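Local coordinates for protein probable transcriptional regulator PhnF (Escherichia coli, PDB 2FA1) that is probably a DNA-binding transcriptional regulator of the GntR/HutC family, encoded in an operon for alkylphosphonate uptake and C-P lyase, and is represented here by its effector-binding domain, at residues S22-S27 with I49-L54; D66-D71 with A142-S147. All coordinates share one frame; numbering follows the deposited sequence. Where two conformers were deposited one is given.

Interaction 1: S22-S27 with I49-L54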
ATOM      1  N   SER A  22      12.053  16.915   0.644  1.00 22.52           N
ATOM      2  CA  SER A  22      11.199  17.204  -0.552  1.00 21.32           C
ATOM      3  C   SER A  22      11.328  18.669  -0.906  1.00 21.65           C
ATOM      4  O   SER A  22      11.599  19.507  -0.022  1.00 21.65           O
ATOM      5  CB  SER A  22       9.759  16.819  -0.384  1.00 23.04           C
ATOM      6  OG  SER A  22       9.092  17.763   0.386  1.00 25.96           O
ATOM      7  N   GLU A  23      11.278  18.935  -2.212  1.00 17.72           N
ATOM      8  CA  GLU A  23      11.287  20.328  -2.716  1.00 16.72           C
ATOM      9  C   GLU A  23       9.955  20.705  -3.275  1.00 16.33           C
ATOM     10  O   GLU A  23       9.298  19.894  -3.911  1.00 13.45           O
ATOM     11  CB  GLU A  23      12.285  20.437  -3.825  1.00 19.65           C
ATOM     12  CG  GLU A  23      13.691  20.216  -3.372  1.00 21.81           C
ATOM     13  CD  GLU A  23      14.274  21.416  -2.655  1.00 30.29           C
ATOM     14  OE1 GLU A  23      13.755  22.559  -2.778  1.00 28.57           O
ATOM     15  OE2 GLU A  23      15.296  21.184  -1.993  1.00 31.35           O
ATOM     16  N   LYS A  24       9.574  21.961  -3.113  1.00 13.89           N
ATOM     17  CA  LYS A  24       8.360  22.488  -3.809  1.00 13.63           C
ATOM     18  C   LYS A  24       8.652  22.687  -5.249  1.00 13.46           C
ATOM     19  O   LYS A  24       9.603  23.449  -5.600  1.00 14.91           O
ATOM     20  CB  LYS A  24       7.917  23.828  -3.146  1.00 15.10           C
ATOM     21  CG  LYS A  24       6.548  24.238  -3.756  1.00 15.47           C
ATOM     22  CD  LYS A  24       5.997  25.536  -3.053  1.00 16.88           C
ATOM     23  CE  LYS A  24       6.845  26.794  -3.364  1.00 20.96           C
ATOM     24  NZ  LYS A  24       6.147  28.020  -2.778  0.50 13.16           N
ATOM     25  N   LEU A  25       7.761  22.179  -6.082  1.00 11.37           N
ATOM     26  CA  LEU A  25       7.786  22.428  -7.520  1.00 12.28           C
ATOM     27  C   LEU A  25       6.815  23.535  -7.879  1.00 13.83           C
ATOM     28  O   LEU A  25       7.115  24.327  -8.757  1.00 16.94           O
ATOM     29  CB  LEU A  25       7.339  21.167  -8.274  1.00 13.63           C
ATOM     30  CG  LEU A  25       8.560  20.209  -8.640  1.00 16.62           C
ATOM     31  CD1 LEU A  25       9.590  20.056  -7.691  1.00 18.60           C
ATOM     32  CD2 LEU A  25       7.968  18.937  -9.336  1.00 12.65           C
ATOM     33  N   LEU A  26       5.701  23.652  -7.187  0.50 13.66           N
ATOM     34  CA  LEU A  26       4.774  24.728  -7.533  0.50 13.92           C
ATOM     35  C   LEU A  26       3.821  24.914  -6.387  0.50 13.97           C
ATOM     36  O   LEU A  26       3.521  23.967  -5.700  0.50 13.56           O
ATOM     37  CB  LEU A  26       3.988  24.283  -8.770  0.50 14.48           C
ATOM     38  CG  LEU A  26       3.360  25.154  -9.906  0.50 19.15           C
ATOM     39  CD1 LEU A  26       1.851  25.073  -9.853  0.50 22.79           C
ATOM     40  CD2 LEU A  26       3.893  26.557 -10.257  0.50 22.80           C
ATOM     41  N   SER A  27       3.402  26.171  -6.167  1.00 14.12           N
ATOM     42  CA  SER A  27       2.285  26.498  -5.209  1.00 14.49           C
ATOM     43  C   SER A  27       1.422  27.512  -5.965  1.00 15.87           C
ATOM     44  O   SER A  27       1.974  28.588  -6.387  1.00 18.02           O
ATOM     45  CB  SER A  27       2.763  27.079  -3.857  1.00 15.16           C
ATOM     46  OG  SER A  27       3.739  28.075  -4.086  1.00 19.12           O
ATOM     47  N   ILE A  49      -5.880  25.298  -3.314  1.00 12.28           N
ATOM     48  CA  ILE A  49      -4.453  25.598  -3.299  1.00 10.35           C
ATOM     49  C   ILE A  49      -3.835  24.277  -3.757  1.00 11.52           C
ATOM     50  O   ILE A  49      -4.095  23.250  -3.171  1.00 12.34           O
ATOM     51  CB  ILE A  49      -4.001  25.948  -1.868  1.00 12.21           C
ATOM     52  CG1 ILE A  49      -4.630  27.293  -1.410  1.00 11.32           C
ATOM     53  CG2 ILE A  49      -2.452  26.021  -1.838  1.00 14.01           C
ATOM     54  CD1 ILE A  49      -4.429  27.482   0.152  1.00 12.51           C
ATOM     55  N   HIS A  50      -3.016  24.359  -4.793  1.00 11.55           N
ATOM     56  CA  HIS A  50      -2.304  23.161  -5.263  1.00 10.66           C
ATOM     57  C   HIS A  50      -0.815  23.394  -5.030  1.00 12.08           C
ATOM     58  O   HIS A  50      -0.251  24.371  -5.551  1.00 11.13           O
ATOM     59  CB  HIS A  50      -2.558  23.118  -6.765  1.00 13.62           C
ATOM     60  CG  HIS A  50      -1.806  22.024  -7.445  1.00 13.00           C
ATOM     61  ND1 HIS A  50      -1.498  22.058  -8.783  1.00 18.28           N
ATOM     62  CD2 HIS A  50      -1.305  20.854  -6.966  1.00 15.03           C
ATOM     63  CE1 HIS A  50      -0.824  20.961  -9.100  1.00 16.20           C
ATOM     64  NE2 HIS A  50      -0.773  20.184  -8.038  1.00 15.44           N
ATOM     65  N   LEU A  51      -0.215  22.460  -4.261  1.00 10.05           N
ATOM     66  CA  LEU A  51       1.255  22.437  -4.059  1.00 10.50           C
ATOM     67  C   LEU A  51       1.729  21.146  -4.673  1.00 11.25           C
ATOM     68  O   LEU A  51       1.132  20.090  -4.391  1.00 11.65           O
ATOM     69  CB  LEU A  51       1.556  22.375  -2.562  1.00 12.61           C
ATOM     70  CG  LEU A  51       2.036  23.736  -2.103  1.00 17.26           C
ATOM     71  CD1 LEU A  51       0.763  24.631  -2.126  1.00 20.75           C
ATOM     72  CD2 LEU A  51       2.597  23.715  -0.726  1.00 16.98           C
ATOM     73  N   ARG A  52       2.858  21.195  -5.402  1.00  9.89           N
ATOM     74  CA  ARG A  52       3.431  19.938  -5.877  1.00 10.54           C
ATOM     75  C   ARG A  52       4.822  19.816  -5.281  1.00  9.93           C
ATOM     76  O   ARG A  52       5.608  20.811  -5.274  1.00 11.91           O
ATOM     77  CB  ARG A  52       3.476  20.001  -7.385  1.00 10.31           C
ATOM     78  CG  ARG A  52       4.215  18.706  -7.997  1.00 12.73           C
ATOM     79  CD  ARG A  52       4.268  18.911  -9.506  1.00 16.87           C
ATOM     80  NE  ARG A  52       2.877  18.800 -10.044  1.00 15.88           N
ATOM     81  CZ  ARG A  52       2.387  19.422 -11.125  1.00 21.15           C
ATOM     82  NH1 ARG A  52       3.115  20.294 -11.872  1.00 22.00           N
ATOM     83  NH2 ARG A  52       1.102  19.210 -11.458  1.00 25.19           N
ATOM     84  N   THR A  53       5.175  18.639  -4.782  1.00  9.69           N
ATOM     85  CA  THR A  53       6.539  18.465  -4.193  1.00 10.95           C
ATOM     86  C   THR A  53       7.178  17.284  -4.890  1.00  9.81           C
ATOM     87  O   THR A  53       6.520  16.418  -5.480  1.00  9.85           O
ATOM     88  CB  THR A  53       6.482  18.150  -2.680  1.00 12.47           C
ATOM     89  OG1 THR A  53       5.681  16.966  -2.421  1.00 14.57           O
ATOM     90  CG2 THR A  53       5.747  19.362  -1.854  1.00 12.39           C
ATOM     91  N   LEU A  54       8.528  17.265  -4.771  1.00  9.78           N
ATOM     92  CA  LEU A  54       9.229  16.104  -5.369  1.00 10.96           C
ATOM     93  C   LEU A  54      10.448  15.788  -4.486  1.00 12.71           C
ATOM     94  O   LEU A  54      11.153  16.707  -4.018  1.00 13.60           O
ATOM     95  CB  LEU A  54       9.768  16.573  -6.690  1.00 12.39           C
ATOM     96  CG  LEU A  54      10.453  15.499  -7.563  1.00 12.49           C
ATOM     97  CD1 LEU A  54       9.553  14.444  -8.008  1.00 14.62           C
ATOM     98  CD2 LEU A  54      11.168  16.155  -8.700  1.00 15.29           C
TER
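Leu25 has a helix-like backbone, phi -98° and psi -34°, unlike the extended residues around it. Its turn makes a classic beta bulge in the edge strand of the UTRA-domain sheet: Leu25 and Leu26 both sit opposite Arg52 of the antiparallel strand. Arg52 CG stands anti to its backbone N (chi1 175°), and the chain runs on extended to CD. This lays the methylenes of Arg52 obliquely across the Leu25 side chain, with Leu25 CD2 3.7 Å from Arg52 CD. The bend at chi3 then turns the guanidinium towards its salt bridge with Asp66 on the next strand. The other methyl, Leu25 CD1, meets Leu54 CB at 3.6 Å. Leu25 thus bridges Arg52 and Leu54 on one side of the strand pair.

The backbone bonds follow the bulge. Arg52 O accepts a short bond from Leu25 N, 2.7 Å and nearly straight, and a long, weak one from Leu26 N. Arg52 N returns a bond to Leu26 O. Before the bulge, Glu23 and Leu54 form a hydrogen-bonded pair, and Glu23 N points almost straight at Leu54 O from above the carbonyl plane. The other face of the sheet carries Lys24, Ser27, Leu51 and Thr53. There Ser27 CB packs against Leu51 CD1 at 3.6 Å. Ser27 OG takes the crowded position between its backbone N and carbonyl carbon. The Lys24 chain bends at chi3 and runs along its own strand, so that Lys24 NZ donates to Ser27 OG at 2.7 Å.

Interaction 2: D66-D71 with A142-S147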
ATOM      1  N   ASP A  66       1.124  15.619  -5.413  1.00 10.53           N
ATOM      2  CA  ASP A  66       0.265  16.762  -5.660  1.00 10.24           C
ATOM      3  C   ASP A  66      -0.607  16.907  -4.446  1.00 10.60           C
ATOM      4  O   ASP A  66      -1.271  15.934  -4.100  1.00 12.22           O
ATOM      5  CB  ASP A  66      -0.525  16.547  -6.932  1.00 11.90           C
ATOM      6  CG  ASP A  66       0.362  16.793  -8.162  1.00 14.04           C
ATOM      7  OD1 ASP A  66       0.795  17.923  -8.398  1.00 13.30           O
ATOM      8  OD2 ASP A  66       0.650  15.823  -8.875  1.00 22.45           O
ATOM      9  N   HIS A  67      -0.594  18.055  -3.801  1.00  9.78           N
ATOM     10  CA  HIS A  67      -1.383  18.239  -2.551  1.00 11.38           C
ATOM     11  C   HIS A  67      -2.438  19.355  -2.875  1.00 11.90           C
ATOM     12  O   HIS A  67      -2.083  20.391  -3.408  1.00 12.04           O
ATOM     13  CB  HIS A  67      -0.501  18.903  -1.522  1.00 12.38           C
ATOM     14  CG  HIS A  67       0.709  18.122  -1.182  1.00 15.16           C
ATOM     15  ND1 HIS A  67       0.790  17.284  -0.092  1.00 18.53           N
ATOM     16  CD2 HIS A  67       1.931  18.170  -1.732  1.00 15.95           C
ATOM     17  CE1 HIS A  67       2.021  16.771  -0.045  1.00 15.92           C
ATOM     18  NE2 HIS A  67       2.734  17.298  -1.018  1.00 17.33           N
ATOM     19  N   TYR A  68      -3.711  19.142  -2.480  1.00 10.56           N
ATOM     20  CA  TYR A  68      -4.745  20.085  -2.952  1.00 11.06           C
ATOM     21  C   TYR A  68      -5.492  20.419  -1.625  1.00 10.64           C
ATOM     22  O   TYR A  68      -5.918  19.480  -0.855  1.00 12.62           O
ATOM     23  CB  TYR A  68      -5.741  19.367  -3.831  1.00 13.19           C
ATOM     24  CG  TYR A  68      -5.133  18.893  -5.132  1.00 12.29           C
ATOM     25  CD1 TYR A  68      -4.940  19.755  -6.166  1.00 15.77           C
ATOM     26  CD2 TYR A  68      -4.752  17.541  -5.269  1.00 12.38           C
ATOM     27  CE1 TYR A  68      -4.379  19.314  -7.352  1.00 15.88           C
ATOM     28  CE2 TYR A  68      -4.183  17.081  -6.513  1.00 10.76           C
ATOM     29  CZ  TYR A  68      -4.006  17.992  -7.515  1.00 12.89           C
ATOM     30  OH  TYR A  68      -3.417  17.544  -8.726  1.00 16.93           O
ATOM     31  N   PHE A  69      -5.501  21.702  -1.270  1.00 11.43           N
ATOM     32  CA  PHE A  69      -6.129  22.132  -0.001  1.00 12.42           C
ATOM     33  C   PHE A  69      -7.394  22.920  -0.303  1.00 12.17           C
ATOM     34  O   PHE A  69      -7.386  23.750  -1.176  1.00 13.04           O
ATOM     35  CB  PHE A  69      -5.179  23.053   0.780  1.00 11.53           C
ATOM     36  CG  PHE A  69      -3.916  22.386   1.195  1.00 12.55           C
ATOM     37  CD1 PHE A  69      -3.855  21.839   2.500  1.00 15.59           C
ATOM     38  CD2 PHE A  69      -2.842  22.264   0.329  1.00 13.95           C
ATOM     39  CE1 PHE A  69      -2.659  21.196   2.919  1.00 14.49           C
ATOM     40  CE2 PHE A  69      -1.648  21.637   0.743  1.00 14.16           C
ATOM     41  CZ  PHE A  69      -1.558  21.075   1.984  1.00 12.74           C
ATOM     42  N   ALA A  70      -8.459  22.675   0.438  1.00 11.43           N
ATOM     43  CA  ALA A  70      -9.744  23.431   0.186  1.00 14.08           C
ATOM     44  C   ALA A  70      -9.796  24.806   0.839  1.00 14.04           C
ATOM     45  O   ALA A  70     -10.584  25.631   0.372  1.00 14.49           O
ATOM     46  CB  ALA A  70     -10.985  22.604   0.769  1.00 13.82           C
ATOM     47  N   ASP A  71      -9.037  25.021   1.943  1.00 14.39           N
ATOM     48  CA  ASP A  71      -9.184  26.256   2.688  1.00 13.25           C
ATOM     49  C   ASP A  71      -8.259  27.311   2.149  1.00 13.22           C
ATOM     50  O   ASP A  71      -7.022  27.283   2.441  1.00 12.48           O
ATOM     51  CB  ASP A  71      -8.927  25.987   4.148  1.00 12.96           C
ATOM     52  CG  ASP A  71      -9.251  27.193   5.023  1.00 17.96           C
ATOM     53  OD1 ASP A  71      -9.277  28.334   4.487  1.00 15.57           O
ATOM     54  OD2 ASP A  71      -9.423  26.967   6.257  1.00 22.19           O
ATOM     55  N   ALA A 142      -9.457  18.433   4.710  1.00 22.82           N
ATOM     56  CA  ALA A 142      -8.644  19.633   4.593  1.00 18.87           C
ATOM     57  C   ALA A 142      -7.810  19.495   3.327  1.00 17.87           C
ATOM     58  O   ALA A 142      -7.553  20.481   2.641  1.00 15.76           O
ATOM     59  CB  ALA A 142      -7.738  19.839   5.824  1.00 19.00           C
ATOM     60  N   GLU A 143      -7.380  18.265   3.028  1.00 15.89           N
ATOM     61  CA  GLU A 143      -6.303  18.109   2.006  1.00 14.42           C
ATOM     62  C   GLU A 143      -6.488  16.751   1.323  1.00 15.43           C
ATOM     63  O   GLU A 143      -6.790  15.768   2.030  1.00 15.87           O
ATOM     64  CB  GLU A 143      -4.918  18.122   2.615  1.00 15.24           C
ATOM     65  CG  GLU A 143      -3.707  17.926   1.559  1.00 16.73           C
ATOM     66  CD  GLU A 143      -2.528  17.215   2.116  1.00 23.52           C
ATOM     67  OE1 GLU A 143      -1.420  17.425   1.638  1.00 22.14           O
ATOM     68  OE2 GLU A 143      -2.628  16.317   2.968  1.00 28.38           O
ATOM     69  N   TYR A 144      -6.309  16.753  -0.003  1.00 13.25           N
ATOM     70  CA  TYR A 144      -6.322  15.505  -0.797  1.00 13.58           C
ATOM     71  C   TYR A 144      -4.904  15.467  -1.401  1.00 14.41           C
ATOM     72  O   TYR A 144      -4.513  16.486  -2.018  1.00 13.71           O
ATOM     73  CB  TYR A 144      -7.288  15.710  -1.924  1.00 13.91           C
ATOM     74  CG  TYR A 144      -7.291  14.651  -2.996  1.00 13.88           C
ATOM     75  CD1 TYR A 144      -7.271  13.287  -2.615  1.00 14.63           C
ATOM     76  CD2 TYR A 144      -7.333  14.988  -4.328  1.00 16.24           C
ATOM     77  CE1 TYR A 144      -7.378  12.220  -3.646  1.00 15.08           C
ATOM     78  CE2 TYR A 144      -7.385  13.938  -5.340  1.00 16.37           C
ATOM     79  CZ  TYR A 144      -7.406  12.604  -4.965  1.00 18.92           C
ATOM     80  OH  TYR A 144      -7.483  11.568  -5.911  1.00 19.76           O
ATOM     81  N   SER A 145      -4.235  14.299  -1.283  1.00 13.52           N
ATOM     82  CA  SER A 145      -2.886  14.264  -1.888  1.00 13.67           C
ATOM     83  C   SER A 145      -2.780  13.024  -2.735  1.00 14.82           C
ATOM     84  O   SER A 145      -3.363  11.980  -2.404  1.00 12.49           O
ATOM     85  CB  SER A 145      -1.816  14.291  -0.842  1.00 17.49           C
ATOM     86  OG  SER A 145      -1.698  13.097  -0.160  1.00 18.56           O
ATOM     87  N   VAL A 146      -1.991  13.118  -3.803  1.00 12.93           N
ATOM     88  CA  VAL A 146      -1.817  11.983  -4.677  1.00 11.97           C
ATOM     89  C   VAL A 146      -0.306  11.864  -4.878  1.00 13.48           C
ATOM     90  O   VAL A 146       0.280  12.791  -5.475  1.00 13.19           O
ATOM     91  CB  VAL A 146      -2.423  12.297  -6.049  1.00 13.16           C
ATOM     92  CG1 VAL A 146      -2.252  11.048  -7.098  1.00 16.04           C
ATOM     93  CG2 VAL A 146      -3.921  12.795  -5.938  1.00 16.86           C
ATOM     94  N   SER A 147       0.254  10.767  -4.389  1.00 12.59           N
ATOM     95  CA  SER A 147       1.697  10.510  -4.452  1.00 12.95           C
ATOM     96  C   SER A 147       1.931   9.537  -5.589  1.00 14.50           C
ATOM     97  O   SER A 147       1.217   8.523  -5.710  1.00 14.30           O
ATOM     98  CB  SER A 147       2.069   9.779  -3.143  1.00 13.86           C
ATOM     99  OG  SER A 147       3.434   9.578  -3.072  1.00 19.91           O
TER
HETATM  100  O   HOH W   1       0.564  13.184  -8.357  1.00 19.81           O
HETATM  101  O   HOH W   2      -7.580  22.968   3.589  1.00 16.70           O
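Ala142 opens the second segment, and its carbonyl O takes two donors. Ala70 N binds it at 3.2 Å from above the carbonyl plane, and a water that also accepts from Asp71 N donates to it. Glu143 comes next, at a non-hydrogen-bonded antiparallel pair with Phe69. Its CG is anti to the backbone N and lies over one face of the Phe69 ring, a CH-pi contact 3.9 Å from the ring centroid. The carboxylate then reaches His67, almost coplanar with its ring (10° apart). His67 ND1 donates to Glu143 OE1 at 2.8 Å and meets this oxygen nearly along its C-O axis. Tyr144 is paired with Tyr68 by two backbone bonds. The two side chains run side by side and point the same way, with Tyr68 CD2 3.8 Å from Tyr144 CD2. Ser145 faces His67, and its OG bonds to Thr131 on the strand beyond. Val146 exchanges two backbone bonds with Asp66. A water donates to both Asp66 OD2 and Val146 O. Asp66 OD1 is held by His50 and Arg52 on the neighbouring strand.

One face of the sheet therefore holds a polar chain. Thr53 OG1 is hydrogen-bonded to His67 NE2, and Glu143 also bonds to His87 through OE1 and to Asn133 through OE2. Both ring nitrogens of buried His67 are engaged. The nearby carboxylate would probably stabilise a positive charge on this histidine.

In the fold
From the N terminus, the chain passes short strand 9-12 before strand 23-31, an outermost strand of the six-stranded sheet within this chain. Helix 34-40 follows before strand 47-57 returns beside it. Interaction 1 closes this loop. The chain then turns directly into strand 60-69. About 70 residues, including helices 75-78 and 86-94 and strands 98-109 and 125-135, pass before strand 143-150 pairs with it in interaction 2. The two contacts are in series, neither nested nor crossed. The centres of interactions 1 and 2 are about 11 Å apart. Strands 47-57 and 60-69 join them: His67 N to Leu51 O, Asp66 to His50, and the stacked His50 and Tyr68 rings. Together they connect edge strand 23-31 to the sheet's middle.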